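PDB 6H9D: lysozyme from Asticcacaulis excentricus, which probably acts on peptidoglycan as the lysozyme-like muramidase domain of SpmX, a protein linked to cell morphogenesis and stalk synthesis. Local coordinates for residues 24-27 and 31-34. Numbering follows the deposited sequence. Where two conformers were deposited one is given.
Sequences ASQL and RWMI
Gln26 lies over the indole of Trp32 on one face of a two-stranded antiparallel beta hairpin, strands 24-26 and 32-35, in the phage-lysozyme fold. Followed outward, Gln26 CB sits 3.6 Å from the centroid of the six-membered ring of Trp32 and only 4° off its normal, which establishes a CH-pi contact. CG turns toward the hairpin's loop end and approaches Arg31 O. The amide then stacks on the indole with the planes 25° apart: CD and OE1 meet CZ2, while NE2 ends beyond the ring's rim, 3.5 Å from Trp32 NE1, and gives its hydrogen bond to Gly30 O in the turn. With chi1 at -169°, CG lies opposite the backbone N, and the extended chain beyond it runs the amide along the ring. At the ring's other end Ala24 O reaches the edge, 3.5 Å from Trp32 CZ3.

Ser25 and Met33 form a hydrogen-bonded pair, Ser25 N to Met33 O at 3.0 Å and Met33 N to Ser25 O at 2.9 Å. Toward the turn, Leu27 N donates almost straight to Arg31 O. Leu27 CD1 rests over a face of the Arg31 guanidinium, whose NE is salt-bridged to Asp29, and comes 3.9 Å from Arg31 NH2.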
loop_
_atom_site.group_PDB
_atom_site.type_symbol
_atom_site.label_atom_id
_atom_site.label_comp_id
_atom_site.label_asym_id
_atom_site.label_seq_id
_atom_site.Cartn_x
_atom_site.Cartn_y
_atom_site.Cartn_z
ATOM N N ALA A 24 -9.593 -10.579 -16.776
ATOM C CA ALA A 24 -9.263 -9.206 -17.195
ATOM C C ALA A 24 -10.547 -8.449 -17.516
ATOM O O ALA A 24 -11.331 -8.951 -18.307
ATOM C CB ALA A 24 -8.371 -9.253 -18.398
ATOM N N SER A 25 -10.726 -7.298 -16.879
ATOM C CA SER A 25 -11.882 -6.407 -17.121
ATOM C C SER A 25 -11.349 -5.061 -17.621
ATOM O O SER A 25 -10.309 -4.636 -17.148
ATOM C CB SER A 25 -12.746 -6.283 -15.910
ATOM O OG SER A 25 -12.209 -5.364 -14.996
ATOM N N GLN A 26 -12.073 -4.420 -18.530
ATOM C CA GLN A 26 -11.594 -3.174 -19.161
ATOM C C GLN A 26 -11.966 -1.948 -18.335
ATOM O O GLN A 26 -13.098 -1.869 -17.855
ATOM C CB GLN A 26 -12.113 -3.080 -20.593
ATOM C CG GLN A 26 -11.460 -1.972 -21.395
ATOM C CD GLN A 26 -11.688 -2.162 -22.868
ATOM O OE1 GLN A 26 -12.734 -2.621 -23.282
ATOM N NE2 GLN A 26 -10.702 -1.822 -23.670
ATOM N N LEU A 27 -11.013 -1.032 -18.200
ATOM C CA LEU A 27 -11.239 0.233 -17.475
ATOM C C LEU A 27 -11.745 1.277 -18.467
ATOM O O LEU A 27 -11.570 1.088 -19.662
ATOM C CB LEU A 27 -9.920 0.698 -16.861
ATOM C CG LEU A 27 -9.155 -0.333 -16.041
ATOM C CD1 LEU A 27 -7.706 0.079 -15.916
ATOM C CD2 LEU A 27 -9.771 -0.500 -14.674
ATOM N N ARG A 31 -7.626 0.477 -20.899
ATOM C CA ARG A 31 -6.664 -0.486 -20.357
ATOM C C ARG A 31 -7.424 -1.621 -19.671
ATOM O O ARG A 31 -8.621 -1.498 -19.386
ATOM C CB ARG A 31 -5.753 0.177 -19.322
ATOM C CG ARG A 31 -4.801 1.223 -19.885
ATOM C CD ARG A 31 -3.905 1.806 -18.808
ATOM N NE ARG A 31 -4.670 2.316 -17.663
ATOM C CZ ARG A 31 -4.272 2.312 -16.396
ATOM N NH1 ARG A 31 -3.110 1.771 -16.049
ATOM N NH2 ARG A 31 -5.047 2.855 -15.472
ATOM N N TRP A 32 -6.707 -2.714 -19.389
ATOM C CA TRP A 32 -7.264 -3.874 -18.730
ATOM C C TRP A 32 -6.692 -4.013 -17.320
ATOM O O TRP A 32 -5.557 -3.611 -17.057
ATOM C CB TRP A 32 -7.037 -5.114 -19.592
ATOM C CG TRP A 32 -7.790 -5.015 -20.882
ATOM C CD1 TRP A 32 -7.424 -4.322 -22.001
ATOM C CD2 TRP A 32 -9.087 -5.575 -21.168
ATOM N NE1 TRP A 32 -8.399 -4.416 -22.957
ATOM C CE2 TRP A 32 -9.423 -5.191 -22.483
ATOM C CE3 TRP A 32 -9.991 -6.355 -20.441
ATOM C CZ2 TRP A 32 -10.625 -5.566 -23.082
ATOM C CZ3 TRP A 32 -11.173 -6.739 -21.039
ATOM C CH2 TRP A 32 -11.487 -6.340 -22.338
ATOM N N MET A 33 -7.512 -4.560 -16.415
ATOM C CA MET A 33 -7.147 -4.777 -15.034
ATOM C C MET A 33 -7.381 -6.254 -14.696
ATOM O O MET A 33 -8.317 -6.859 -15.191
ATOM C CB MET A 33 -7.981 -3.887 -14.106
ATOM C CG MET A 33 -7.410 -3.746 -12.694
ATOM S SD MET A 33 -8.158 -2.437 -11.631
ATOM C CE MET A 33 -7.241 -0.970 -12.102
ATOM N N ILE A 34 -6.519 -6.817 -13.846
ATOM C CA ILE A 34 -6.648 -8.206 -13.445
ATOM C C ILE A 34 -6.006 -8.385 -12.065
ATOM O O ILE A 34 -5.238 -7.537 -11.604
ATOM C CB ILE A 34 -6.025 -9.128 -14.511
ATOM C CG1 ILE A 34 -6.592 -10.545 -14.432
ATOM C CG2 ILE A 34 -4.491 -9.124 -14.422
ATOM C CD1 ILE A 34 -6.238 -11.428 -15.626
#